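Local atomic coordinates of 2-dehydropantoate 2-reductase (Enterococcus faecium, PDB entry 3WFI), a protein that acts as a D-mandelate dehydrogenase of the ketopantoate reductase family, interconverting D-mandelate and its 2-keto acid with NADH as coenzyme. Residues B[2-7]-B[72-77]; B[12-17]-B[139-144]; B[127-132]-B[145-150]; B[183-188]-B[232-237]; B[273-278]-B[297-302]. All coordinates share one frame; numbering follows the deposited sequence.

Contact 1: residues B[2-7]-B[72-77]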
# COMPACT_ATOMS: atom_id res chain seq x y z
N LYS B 2 32.11 -34.09 6.54
CA LYS B 2 30.80 -34.69 6.33
C LYS B 2 29.87 -33.55 5.93
O LYS B 2 29.69 -32.60 6.69
CB LYS B 2 30.28 -35.34 7.61
CG LYS B 2 30.97 -36.65 7.98
CD LYS B 2 30.49 -37.11 9.37
CE LYS B 2 31.40 -38.09 10.11
NZ LYS B 2 31.44 -39.39 9.42
N ILE B 3 29.30 -33.66 4.74
CA ILE B 3 28.52 -32.56 4.16
C ILE B 3 27.11 -33.05 3.84
O ILE B 3 26.93 -34.13 3.26
CB ILE B 3 29.18 -32.05 2.87
CG1 ILE B 3 30.65 -31.74 3.11
CG2 ILE B 3 28.44 -30.84 2.32
CD1 ILE B 3 31.45 -31.50 1.84
N ALA B 4 26.11 -32.29 4.27
CA ALA B 4 24.73 -32.53 3.86
C ALA B 4 24.37 -31.51 2.79
O ALA B 4 24.62 -30.31 2.94
CB ALA B 4 23.79 -32.43 5.04
N ILE B 5 23.77 -32.01 1.71
CA ILE B 5 23.24 -31.18 0.64
C ILE B 5 21.73 -31.10 0.85
O ILE B 5 21.02 -32.06 0.56
CB ILE B 5 23.55 -31.77 -0.74
CG1 ILE B 5 25.07 -32.02 -0.90
CG2 ILE B 5 23.06 -30.84 -1.85
CD1 ILE B 5 25.92 -30.78 -0.89
N ALA B 6 21.26 -29.99 1.40
CA ALA B 6 19.84 -29.80 1.77
C ALA B 6 19.13 -29.20 0.58
O ALA B 6 19.09 -27.97 0.41
CB ALA B 6 19.71 -28.89 2.97
N GLY B 7 18.61 -30.08 -0.28
CA GLY B 7 18.06 -29.70 -1.57
C GLY B 7 18.92 -30.28 -2.68
O GLY B 7 19.92 -29.68 -3.10
N ASP B 72 29.41 -31.88 9.38
CA ASP B 72 30.25 -30.71 9.62
C ASP B 72 29.73 -29.50 8.85
O ASP B 72 29.92 -28.35 9.26
CB ASP B 72 31.70 -30.99 9.16
CG ASP B 72 32.30 -32.23 9.81
OD1 ASP B 72 32.28 -32.32 11.05
OD2 ASP B 72 32.80 -33.09 9.07
N LEU B 73 29.07 -29.75 7.73
CA LEU B 73 28.64 -28.67 6.86
C LEU B 73 27.32 -29.01 6.20
O LEU B 73 27.13 -30.11 5.69
CB LEU B 73 29.70 -28.40 5.80
CG LEU B 73 29.36 -27.41 4.67
CD1 LEU B 73 29.27 -25.98 5.19
CD2 LEU B 73 30.43 -27.51 3.59
N ILE B 74 26.41 -28.04 6.21
CA ILE B 74 25.17 -28.11 5.45
C ILE B 74 25.23 -27.03 4.37
O ILE B 74 25.43 -25.84 4.66
CB ILE B 74 23.94 -27.88 6.35
CG1 ILE B 74 23.89 -28.91 7.47
CG2 ILE B 74 22.65 -27.92 5.53
CD1 ILE B 74 22.84 -28.61 8.52
N ILE B 75 25.06 -27.44 3.11
CA ILE B 75 24.92 -26.49 2.01
C ILE B 75 23.45 -26.47 1.58
O ILE B 75 22.89 -27.50 1.20
CB ILE B 75 25.82 -26.84 0.80
CG1 ILE B 75 27.24 -27.16 1.28
CG2 ILE B 75 25.84 -25.70 -0.21
CD1 ILE B 75 28.20 -27.53 0.17
N LEU B 76 22.83 -25.29 1.66
CA LEU B 76 21.40 -25.13 1.46
C LEU B 76 21.09 -24.74 0.02
O LEU B 76 21.59 -23.73 -0.47
CB LEU B 76 20.86 -24.03 2.39
CG LEU B 76 20.90 -24.28 3.90
CD1 LEU B 76 20.63 -22.98 4.63
CD2 LEU B 76 19.90 -25.33 4.32
N PHE B 77 20.24 -25.55 -0.62
CA PHE B 77 19.70 -25.27 -1.95
C PHE B 77 18.17 -25.40 -1.89
O PHE B 77 17.58 -26.15 -2.67
CB PHE B 77 20.21 -26.27 -2.99
CG PHE B 77 21.69 -26.20 -3.22
CD1 PHE B 77 22.21 -25.26 -4.09
CD2 PHE B 77 22.56 -27.05 -2.55
CE1 PHE B 77 23.58 -25.17 -4.30
CE2 PHE B 77 23.93 -26.96 -2.75
CZ PHE B 77 24.43 -26.02 -3.63
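Residues 2-6 and the strand that runs through Leu73 to Leu76 lie side by side, in parallel, inside the large mixed sheet of the coenzyme domain, Ile3, Ala4, Ile5 and Ala6 abreast of Leu73, Ile74, Ile75 and Leu76. The axes of these short segments come within 4.7 Å and are twisted by 21°. A regular ladder follows from Ala4 N to Leu73 O, Ile75 N to Ala4 O, Ala6 N to Ile75 O and Phe77 N to Ala6 O. At the entry end Asp72 turns its CG beside its own backbone N (chi1 -56°), which brings OD2 within 2.8 Å of Lys2 N in an almost straight bond. Lys2 O accepts from both Asp72 N and Leu73 N, so three bonds grip this one residue's backbone, while its amine salt-bridges Glu25. On the face of odd-numbered residues, Ile75 CD1 lies 4.0 Å from Ile3 CG2 and 4.1 Å from Ile5 CD1; Leu19 of helix 10-21 covers it. On the other face Ala6 CB touches both Ile74 CG2 (4.0 Å) and Leu76 CD2 (3.8 Å), beneath helix 80-90. At the exit Gly7 O sits 3.4 Å from Phe77 CB, and Gly7, having no side chain, leaves room for Phe77 O. The first strand of this sheet runs into the GxGxxG pattern, and the fourth, beside it, ends at Phe77, which touches NAD(+)-binding Met11: the hallmark of a Rossmann fold.

Contact 2: residues B[12-17]-B[139-144]; sequences GSRFGL and VKLFGS
The guanidinium of Arg14 has Leu141 against one of its faces, where CD2 of the leucine lies 3.8 Å over the plane, off-centre. At the edge, in the plane, lies a water. It accepts from Arg14 NH2 over 2.8 Å and donates to Gly143 O over 2.7 Å, so it bridges the arginine to the loop leaving strand 138-140. Arg14 runs extended from the helix through its first two torsions, then bends at chi3 (-82°), and this bend lays the flat end face-on to Leu141. The two side chains run antiparallel, each tip toward the other's base, bringing Leu141 CD2 to 3.6 Å from Arg14 CB. The other branch, Leu141 CD1, meets Leu17 CD2 at 3.8 Å, one helical turn further on. A third apolar touch joins Ser13 CB to Val139 CG2 at 3.7 Å, while the hydroxyl of Ser13 is engaged by Gly9 O, in the turn just before the helix. Arg14 NE also bonds to Thr130 O, so the guanidinium is fixed by protein as well as by water. Phe15 points away and packs edge-to-face on Phe77. Helix 10-21, which follows the glycine-rich loop of the Rossmann fold, thus has one face against the large sheet and another against the small one, in which strand 138-140 lies between strands 44-47 and 132-135; Ser13 touches Leu44, and Leu17 touches Ala46.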
# COMPACT_ATOMS: atom_id res chain seq x y z
N GLY B 12 22.32 -28.67 -6.31
CA GLY B 12 22.70 -29.52 -5.18
C GLY B 12 23.37 -30.80 -5.64
O GLY B 12 24.35 -31.26 -5.04
N SER B 13 22.83 -31.39 -6.70
CA SER B 13 23.42 -32.60 -7.27
C SER B 13 24.81 -32.34 -7.85
O SER B 13 25.69 -33.17 -7.72
CB SER B 13 22.49 -33.20 -8.33
OG SER B 13 21.31 -33.73 -7.74
N ARG B 14 25.01 -31.18 -8.48
CA ARG B 14 26.34 -30.83 -8.96
C ARG B 14 27.31 -30.78 -7.79
O ARG B 14 28.36 -31.43 -7.81
CB ARG B 14 26.36 -29.47 -9.67
CG ARG B 14 27.78 -29.03 -10.01
CD ARG B 14 27.86 -27.65 -10.64
NE ARG B 14 27.58 -27.62 -12.08
CZ ARG B 14 28.40 -28.03 -13.06
NH1 ARG B 14 29.58 -28.58 -12.79
NH2 ARG B 14 28.02 -27.93 -14.33
N PHE B 15 26.95 -29.99 -6.77
CA PHE B 15 27.81 -29.80 -5.60
C PHE B 15 28.08 -31.14 -4.91
O PHE B 15 29.22 -31.46 -4.60
CB PHE B 15 27.19 -28.81 -4.61
CG PHE B 15 27.51 -27.37 -4.90
CD1 PHE B 15 27.11 -26.78 -6.09
CD2 PHE B 15 28.19 -26.58 -3.97
CE1 PHE B 15 27.39 -25.47 -6.38
CE2 PHE B 15 28.48 -25.25 -4.25
CZ PHE B 15 28.07 -24.69 -5.45
N GLY B 16 27.03 -31.93 -4.70
CA GLY B 16 27.15 -33.25 -4.10
C GLY B 16 28.09 -34.17 -4.85
O GLY B 16 28.96 -34.82 -4.26
N LEU B 17 27.92 -34.23 -6.17
CA LEU B 17 28.78 -35.05 -7.01
C LEU B 17 30.24 -34.60 -6.96
O LEU B 17 31.15 -35.41 -6.76
CB LEU B 17 28.29 -35.01 -8.45
CG LEU B 17 29.05 -35.95 -9.38
CD1 LEU B 17 28.87 -37.40 -8.95
CD2 LEU B 17 28.59 -35.74 -10.81
N VAL B 139 21.03 -35.92 -13.97
CA VAL B 139 21.46 -34.54 -14.12
C VAL B 139 22.39 -34.41 -15.33
O VAL B 139 23.07 -35.35 -15.71
CB VAL B 139 22.15 -34.04 -12.83
CG1 VAL B 139 22.82 -32.70 -13.04
CG2 VAL B 139 21.15 -33.94 -11.69
N LYS B 140 22.39 -33.23 -15.94
CA LYS B 140 23.40 -32.89 -16.94
C LYS B 140 24.15 -31.67 -16.42
O LYS B 140 23.55 -30.69 -15.97
CB LYS B 140 22.80 -32.69 -18.34
CG LYS B 140 22.30 -31.30 -18.65
CD LYS B 140 21.68 -31.25 -20.04
CE LYS B 140 20.78 -30.05 -20.23
NZ LYS B 140 21.34 -28.81 -19.63
N LEU B 141 25.47 -31.76 -16.46
CA LEU B 141 26.33 -30.76 -15.86
C LEU B 141 27.28 -30.31 -16.93
O LEU B 141 28.07 -31.10 -17.39
CB LEU B 141 27.13 -31.39 -14.73
CG LEU B 141 26.39 -31.96 -13.49
CD1 LEU B 141 27.37 -32.56 -12.50
CD2 LEU B 141 25.51 -30.92 -12.83
N PHE B 142 27.21 -29.05 -17.36
CA PHE B 142 28.11 -28.60 -18.40
C PHE B 142 28.78 -27.29 -18.03
O PHE B 142 28.22 -26.47 -17.30
CB PHE B 142 27.36 -28.47 -19.73
CG PHE B 142 28.16 -27.81 -20.81
CD1 PHE B 142 29.23 -28.49 -21.39
CD2 PHE B 142 27.88 -26.52 -21.23
CE1 PHE B 142 30.00 -27.90 -22.38
CE2 PHE B 142 28.64 -25.91 -22.23
CZ PHE B 142 29.70 -26.61 -22.80
N GLY B 143 30.01 -27.13 -18.51
CA GLY B 143 30.72 -25.87 -18.51
C GLY B 143 31.35 -25.53 -17.18
O GLY B 143 31.52 -26.38 -16.30
N SER B 144 31.70 -24.26 -17.05
CA SER B 144 32.44 -23.77 -15.91
C SER B 144 31.52 -22.98 -14.97
O SER B 144 30.29 -22.92 -15.14
CB SER B 144 33.68 -22.96 -16.40
OG SER B 144 33.31 -21.72 -16.97
O HOH W 1 30.32 -28.67 -15.71

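Contact 3: residues B[127-132]-B[145-150]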
# COMPACT_ATOMS: atom_id res chain seq x y z
N THR B 127 26.38 -18.79 -6.27
CA THR B 127 27.00 -19.75 -7.18
C THR B 127 26.71 -19.34 -8.63
O THR B 127 25.60 -18.96 -8.95
CB THR B 127 26.55 -21.20 -6.93
OG1 THR B 127 27.06 -22.04 -7.98
CG2 THR B 127 25.03 -21.33 -6.88
N MET B 128 27.74 -19.41 -9.47
CA MET B 128 27.61 -19.07 -10.89
C MET B 128 27.72 -20.30 -11.79
O MET B 128 27.76 -20.18 -13.01
CB MET B 128 28.63 -17.99 -11.29
CG MET B 128 28.09 -16.57 -11.10
SD MET B 128 28.65 -15.58 -9.69
CE MET B 128 28.80 -16.73 -8.34
N TRP B 129 27.73 -21.48 -11.18
CA TRP B 129 27.65 -22.75 -11.91
C TRP B 129 26.28 -22.91 -12.54
O TRP B 129 25.32 -22.30 -12.09
CB TRP B 129 27.92 -23.92 -10.95
CG TRP B 129 29.33 -23.99 -10.52
CD1 TRP B 129 29.87 -23.48 -9.36
CD2 TRP B 129 30.41 -24.58 -11.24
NE1 TRP B 129 31.22 -23.73 -9.32
CE2 TRP B 129 31.58 -24.40 -10.46
CE3 TRP B 129 30.51 -25.24 -12.47
CZ2 TRP B 129 32.83 -24.87 -10.88
CZ3 TRP B 129 31.75 -25.71 -12.87
CH2 TRP B 129 32.90 -25.52 -12.08
N THR B 130 26.19 -23.75 -13.57
CA THR B 130 24.89 -24.17 -14.10
C THR B 130 24.72 -25.67 -13.92
O THR B 130 25.67 -26.41 -13.70
CB THR B 130 24.72 -23.77 -15.59
OG1 THR B 130 25.71 -24.41 -16.38
CG2 THR B 130 24.84 -22.27 -15.76
N ALA B 131 23.47 -26.13 -13.99
CA ALA B 131 23.15 -27.54 -13.83
C ALA B 131 21.72 -27.79 -14.28
O ALA B 131 20.85 -26.96 -14.06
CB ALA B 131 23.30 -27.97 -12.37
N GLY B 132 21.47 -28.94 -14.90
CA GLY B 132 20.13 -29.29 -15.37
C GLY B 132 19.64 -30.60 -14.81
O GLY B 132 20.39 -31.58 -14.80
N GLY B 145 32.13 -22.42 -13.95
CA GLY B 145 31.41 -21.67 -12.94
C GLY B 145 32.30 -21.24 -11.80
O GLY B 145 33.52 -21.37 -11.87
N SER B 146 31.68 -20.73 -10.75
CA SER B 146 32.40 -20.29 -9.55
C SER B 146 31.46 -20.11 -8.37
O SER B 146 30.23 -20.14 -8.52
CB SER B 146 33.11 -18.96 -9.82
OG SER B 146 32.16 -17.92 -9.95
N VAL B 147 32.05 -19.93 -7.19
CA VAL B 147 31.31 -19.65 -5.98
C VAL B 147 32.00 -18.52 -5.24
O VAL B 147 33.24 -18.48 -5.15
CB VAL B 147 31.24 -20.90 -5.05
CG1 VAL B 147 30.50 -20.58 -3.76
CG2 VAL B 147 30.58 -22.07 -5.78
N GLU B 148 31.21 -17.60 -4.70
CA GLU B 148 31.70 -16.54 -3.84
C GLU B 148 30.92 -16.62 -2.54
O GLU B 148 29.70 -16.81 -2.57
CB GLU B 148 31.53 -15.16 -4.47
CG GLU B 148 32.30 -14.99 -5.77
CD GLU B 148 32.29 -13.56 -6.29
OE1 GLU B 148 31.45 -12.76 -5.83
OE2 GLU B 148 33.13 -13.25 -7.16
N LEU B 149 31.61 -16.49 -1.41
CA LEU B 149 30.97 -16.67 -0.11
C LEU B 149 31.57 -15.79 0.97
O LEU B 149 32.72 -15.35 0.86
CB LEU B 149 30.99 -18.15 0.31
CG LEU B 149 32.34 -18.83 0.61
CD1 LEU B 149 32.82 -18.53 2.03
CD2 LEU B 149 32.24 -20.33 0.42
N GLN B 150 30.77 -15.55 2.01
CA GLN B 150 31.14 -14.65 3.09
C GLN B 150 30.63 -15.16 4.43
O GLN B 150 29.54 -15.72 4.53
CB GLN B 150 30.54 -13.27 2.83
CG GLN B 150 31.04 -12.21 3.81
CD GLN B 150 30.62 -10.81 3.43
OE1 GLN B 150 29.81 -10.61 2.52
NE2 GLN B 150 31.20 -9.82 4.11
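The indole of Trp129 lies flat over the backbone of Gly145 and Ser146. Gly145 CA sits 3.6 Å from the centroid of the six-membered ring and only 16° off its normal, a CH-pi contact over the face. Ser146 N lies over the same face, displaced toward the rim. It does not bond to Trp129 NE1, since both are donors; the indole N-H goes instead to Leu172 O. With no side chain at Gly145, its CA can come within 3.5 Å of Trp129 CD2. With CG beside the backbone N (chi1 -70°), the ring swings over residues 145-146 and presents its edge to Val147, whose CG2 is 3.9 Å from Trp129 CD1. Thr127 OG1 also lies at that ring's edge, in plane, and receives a weak bond from Trp129 N. The two backbones are tied by one nearly straight bond from Met128 N to Ser146 O, 2.8 Å long. The Met128 chain folds back at chi2 and chi3, placing CE 3.7 Å from Ser146 O, while its CB faces Ser146 OG at 3.8 Å. Thr127 and Val147 form an antiparallel, non-hydrogen-bonded pair with CA atoms 4.5 Å apart. This is the last bridged pair between strands 122-127 and 147-151, the Met128-Ser146 bond lying just past it, where an antiparallel strand extends the Rossmann sheet and the chain leaves it toward Ala131, an NAD(+)-binding residue.

Contact 4: residues B[183-188]-B[232-237]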
# COMPACT_ATOMS: atom_id res chain seq x y z
N SER B 183 25.81 -6.99 -1.44
CA SER B 183 25.22 -7.18 -2.75
C SER B 183 23.88 -7.90 -2.65
O SER B 183 22.97 -7.66 -3.45
CB SER B 183 26.18 -7.90 -3.73
OG SER B 183 25.82 -9.25 -3.88
N ILE B 184 23.74 -8.76 -1.63
CA ILE B 184 22.48 -9.44 -1.35
C ILE B 184 21.41 -8.41 -0.88
O ILE B 184 20.24 -8.49 -1.26
CB ILE B 184 22.63 -10.56 -0.27
CG1 ILE B 184 23.54 -11.73 -0.69
CG2 ILE B 184 21.27 -11.10 0.19
CD1 ILE B 184 24.12 -11.76 -2.08
N TYR B 185 21.81 -7.45 -0.04
CA TYR B 185 20.89 -6.38 0.38
C TYR B 185 20.50 -5.50 -0.79
O TYR B 185 19.33 -5.17 -0.95
CB TYR B 185 21.46 -5.54 1.53
CG TYR B 185 20.88 -5.86 2.90
CD1 TYR B 185 21.63 -6.54 3.86
CD2 TYR B 185 19.59 -5.44 3.26
CE1 TYR B 185 21.10 -6.81 5.13
CE2 TYR B 185 19.05 -5.70 4.51
CZ TYR B 185 19.79 -6.38 5.45
OH TYR B 185 19.19 -6.61 6.67
N ARG B 186 21.46 -5.17 -1.65
CA ARG B 186 21.20 -4.34 -2.83
C ARG B 186 20.22 -5.02 -3.78
O ARG B 186 19.27 -4.41 -4.27
CB ARG B 186 22.52 -4.04 -3.56
CG ARG B 186 22.40 -3.22 -4.83
CD ARG B 186 23.79 -2.68 -5.17
NE ARG B 186 23.90 -1.98 -6.44
CZ ARG B 186 24.06 -2.56 -7.63
NH1 ARG B 186 24.04 -3.89 -7.74
NH2 ARG B 186 24.19 -1.80 -8.71
N LYS B 187 20.45 -6.30 -4.05
CA LYS B 187 19.51 -7.08 -4.84
C LYS B 187 18.11 -7.14 -4.17
O LYS B 187 17.09 -7.08 -4.84
CB LYS B 187 20.05 -8.49 -5.08
CG LYS B 187 19.09 -9.44 -5.77
CD LYS B 187 18.61 -8.89 -7.11
CE LYS B 187 17.75 -9.91 -7.86
NZ LYS B 187 16.82 -9.24 -8.81
N ALA B 188 18.07 -7.31 -2.85
CA ALA B 188 16.77 -7.42 -2.16
C ALA B 188 15.97 -6.13 -2.25
O ALA B 188 14.73 -6.17 -2.27
CB ALA B 188 16.95 -7.84 -0.70
N GLU B 232 22.73 -4.16 11.04
CA GLU B 232 23.56 -5.34 10.80
C GLU B 232 24.94 -4.98 10.19
O GLU B 232 25.58 -5.82 9.58
CB GLU B 232 22.79 -6.32 9.91
CG GLU B 232 21.46 -6.72 10.54
CD GLU B 232 20.54 -7.51 9.65
OE1 GLU B 232 20.76 -7.55 8.42
OE2 GLU B 232 19.57 -8.09 10.20
N LYS B 233 25.38 -3.74 10.40
CA LYS B 233 26.72 -3.27 10.03
C LYS B 233 26.94 -3.26 8.53
O LYS B 233 28.07 -3.38 8.08
CB LYS B 233 27.82 -4.11 10.70
CG LYS B 233 27.61 -4.37 12.19
CD LYS B 233 27.50 -3.07 12.97
CE LYS B 233 27.34 -3.33 14.47
NZ LYS B 233 26.74 -2.14 15.13
N ILE B 234 25.86 -3.09 7.77
CA ILE B 234 25.95 -2.97 6.33
C ILE B 234 25.45 -1.58 5.94
O ILE B 234 24.29 -1.25 6.17
CB ILE B 234 25.08 -4.03 5.63
CG1 ILE B 234 25.60 -5.46 5.94
CG2 ILE B 234 25.04 -3.73 4.13
CD1 ILE B 234 26.77 -5.91 5.07
N GLU B 235 26.32 -0.78 5.35
CA GLU B 235 25.99 0.60 5.05
C GLU B 235 25.76 0.78 3.56
O GLU B 235 26.69 0.97 2.79
CB GLU B 235 27.11 1.49 5.59
CG GLU B 235 26.79 2.97 5.53
CD GLU B 235 27.90 3.85 6.10
OE1 GLU B 235 28.92 3.32 6.60
OE2 GLU B 235 27.74 5.09 6.06
N LEU B 236 24.49 0.69 3.15
CA LEU B 236 24.13 0.82 1.74
C LEU B 236 24.33 2.24 1.23
O LEU B 236 24.05 3.20 1.93
CB LEU B 236 22.68 0.41 1.49
CG LEU B 236 22.31 -1.05 1.81
CD1 LEU B 236 20.83 -1.28 1.56
CD2 LEU B 236 23.15 -2.00 0.99
N ASP B 237 24.84 2.36 0.01
CA ASP B 237 24.83 3.63 -0.71
C ASP B 237 23.42 3.83 -1.24
O ASP B 237 23.07 3.37 -2.32
CB ASP B 237 25.87 3.57 -1.85
CG ASP B 237 26.00 4.87 -2.63
OD1 ASP B 237 25.06 5.69 -2.68
OD2 ASP B 237 27.07 5.08 -3.21
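Tyr185 of helix 180-191 reaches Glu232 at the end of helix 214-231, where a Schellman motif with Lys233 at positive phi closes that helix in the all-helical C-terminal domain. The tight part lies at the tips. Tyr185 OH donates to Glu232 OE1 over a short 2.5 Å. The two side chains cross at about a right angle, with ring and carboxylate planes 63° apart: OE1 lies in the plane of the ring, at its edge, whereas the hydroxyl approaches from above the carboxylate plane. Glu232 extends beyond CG to get there, and its OE2 is held by a salt bridge to Lys284 and a hydrogen bond with Tyr288 OH, so both carboxylate oxygens are engaged; a charged Glu232 is likely in such company. Packing is looser nearer the helix. Ile234 CG2 stays 4.4 Å from Tyr185 CD1, and Leu236 touches mainly through its CD2 branch. On the solvent side Lys233 and Glu235 turn outward and Arg186 pairs with Glu240 of the following helix. That helix is capped by Asp237, whose OD1 takes the N-H of the same Glu240. Closest of the apolar approaches is Leu236 CD2 against Tyr185 CB, at 4.0 Å.

Contact 5: residues B[273-278]-B[297-302]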
# COMPACT_ATOMS: atom_id res chain seq x y z
N GLU B 273 6.42 -14.75 -2.70
CA GLU B 273 7.50 -14.78 -1.72
C GLU B 273 7.58 -13.49 -0.91
O GLU B 273 8.61 -13.23 -0.30
CB GLU B 273 8.83 -14.96 -2.41
CG GLU B 273 8.97 -16.28 -3.11
CD GLU B 273 10.40 -16.51 -3.55
OE1 GLU B 273 11.01 -15.53 -4.06
OE2 GLU B 273 10.90 -17.62 -3.34
N ILE B 274 6.49 -12.72 -0.86
CA ILE B 274 6.51 -11.41 -0.21
C ILE B 274 7.01 -11.47 1.25
O ILE B 274 7.75 -10.58 1.70
CB ILE B 274 5.14 -10.69 -0.34
CG1 ILE B 274 5.24 -9.23 0.08
CG2 ILE B 274 4.08 -11.40 0.48
CD1 ILE B 274 5.99 -8.34 -0.89
N ASP B 275 6.67 -12.53 1.98
CA ASP B 275 7.09 -12.63 3.39
C ASP B 275 8.60 -12.80 3.54
O ASP B 275 9.13 -12.56 4.63
CB ASP B 275 6.37 -13.77 4.13
CG ASP B 275 4.90 -13.52 4.30
OD1 ASP B 275 4.48 -12.36 4.54
OD2 ASP B 275 4.13 -14.49 4.20
N TYR B 276 9.29 -13.18 2.46
CA TYR B 276 10.73 -13.38 2.47
C TYR B 276 11.48 -12.24 1.83
O TYR B 276 12.72 -12.26 1.76
CB TYR B 276 11.07 -14.72 1.79
CG TYR B 276 10.36 -15.82 2.51
CD1 TYR B 276 10.90 -16.37 3.66
CD2 TYR B 276 9.09 -16.22 2.12
CE1 TYR B 276 10.22 -17.35 4.36
CE2 TYR B 276 8.39 -17.19 2.83
CZ TYR B 276 8.97 -17.75 3.95
OH TYR B 276 8.29 -18.72 4.66
N ILE B 277 10.75 -11.21 1.39
CA ILE B 277 11.37 -10.02 0.85
C ILE B 277 11.03 -8.83 1.76
O ILE B 277 11.73 -8.59 2.74
CB ILE B 277 10.98 -9.80 -0.63
CG1 ILE B 277 11.22 -11.08 -1.42
CG2 ILE B 277 11.78 -8.65 -1.23
CD1 ILE B 277 10.56 -11.11 -2.79
N ASN B 278 9.93 -8.13 1.50
CA ASN B 278 9.56 -7.01 2.37
C ASN B 278 9.25 -7.49 3.80
O ASN B 278 9.51 -6.77 4.76
CB ASN B 278 8.39 -6.23 1.77
CG ASN B 278 8.75 -5.60 0.44
OD1 ASN B 278 9.13 -4.43 0.38
ND2 ASN B 278 8.69 -6.38 -0.64
N PHE B 297 3.08 -2.35 4.88
CA PHE B 297 1.89 -2.06 4.06
C PHE B 297 1.92 -2.81 2.72
O PHE B 297 0.92 -3.39 2.31
CB PHE B 297 1.79 -0.55 3.83
CG PHE B 297 0.42 -0.05 3.41
CD1 PHE B 297 0.27 1.29 3.07
CD2 PHE B 297 -0.72 -0.86 3.40
CE1 PHE B 297 -0.95 1.80 2.70
CE2 PHE B 297 -1.94 -0.35 3.03
CZ PHE B 297 -2.07 0.98 2.67
N LEU B 298 3.07 -2.80 2.06
CA LEU B 298 3.21 -3.49 0.79
C LEU B 298 2.97 -4.99 0.98
O LEU B 298 2.31 -5.63 0.17
CB LEU B 298 4.58 -3.23 0.16
CG LEU B 298 4.75 -3.71 -1.29
CD1 LEU B 298 3.61 -3.25 -2.18
CD2 LEU B 298 6.08 -3.24 -1.86
N THR B 299 3.51 -5.54 2.07
CA THR B 299 3.30 -6.94 2.38
C THR B 299 1.82 -7.22 2.61
O THR B 299 1.25 -8.17 2.07
CB THR B 299 4.14 -7.36 3.61
OG1 THR B 299 5.54 -7.18 3.29
CG2 THR B 299 3.90 -8.80 3.98
N GLU B 300 1.19 -6.37 3.42
CA GLU B 300 -0.23 -6.50 3.69
C GLU B 300 -1.06 -6.40 2.39
O GLU B 300 -2.01 -7.15 2.20
CB GLU B 300 -0.65 -5.42 4.69
CG GLU B 300 -0.19 -5.73 6.11
CD GLU B 300 0.06 -4.50 6.93
OE1 GLU B 300 -0.40 -3.40 6.54
OE2 GLU B 300 0.73 -4.63 7.97
N LEU B 301 -0.69 -5.47 1.50
CA LEU B 301 -1.42 -5.30 0.25
C LEU B 301 -1.28 -6.50 -0.69
O LEU B 301 -2.28 -6.93 -1.30
CB LEU B 301 -0.95 -4.04 -0.47
CG LEU B 301 -1.42 -2.73 0.14
CD1 LEU B 301 -0.59 -1.57 -0.41
CD2 LEU B 301 -2.91 -2.54 -0.14
N VAL B 302 -0.08 -7.05 -0.79
CA VAL B 302 0.15 -8.20 -1.65
C VAL B 302 -0.64 -9.39 -1.13
O VAL B 302 -1.27 -10.12 -1.91
CB VAL B 302 1.64 -8.52 -1.80
CG1 VAL B 302 1.86 -9.86 -2.48
CG2 VAL B 302 2.33 -7.42 -2.59
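Ile274 and Thr299 bring their CA atoms to 6.1 Å, the nearest backbone approach between a short 3-10 turn and helix 293-308. The turn winds in i-to-i+3 steps, with Tyr276 N bonded to Glu273 O and Ile277 N to Ile274 O at 3.1 Å; Ile277 then takes the N-cap place before helix 278-288. From this turn Ile274 points at the helix. Its CG1 stands anti to the backbone N (chi1 -168°), which sets it 3.8 Å from both Thr299 CA and Thr299 OG1, and its CG2 meets Val302 CG1 at 4.0 Å, one turn further. Asp275 crosses Thr299 at about a right angle, OD1 lying 3.7 Å from Thr299 CG2. Thr299 OG1 faces Asn278 CB at 3.4 Å. Farther round the helix, Phe297 stacks on Tyr294 of the second subunit and Glu300 pairs with Lys216 of that subunit, so the helix also serves the dimer interface. No hydrogen bond joins the two segments: the turn that carries NAD(+)-binding Glu273 meets the helix mainly through van der Waals packing, led by Ile274, while Thr299 OG1 and Asp275 OD1 find their partners in Cys295 O and His303 NE2 of the helix.

How the contacts relate
From the N terminus, contact 1 closes a loop of some sixty-five residues by setting strand 2-6 against 72-77. Contact 2 opens at helix 10-21, inside that loop, but closes only at 139-144, so the two cross; they touch where Ile5 and Phe77 pack on Gly12 and Phe15. Contact 3, closing a short loop of 12 residues, opens before contact 2 has closed and crosses it in turn, the two joined by Lys140 N to Gly132 O. These three tie the large sheet, its first helix and the small sheet into the coenzyme domain. Contacts 4 and 5 follow in series in the helical C-terminal domain, closing loops of 43 mostly helical and 18 residues; Ile277 CG2 packs lightly on Ala188 O.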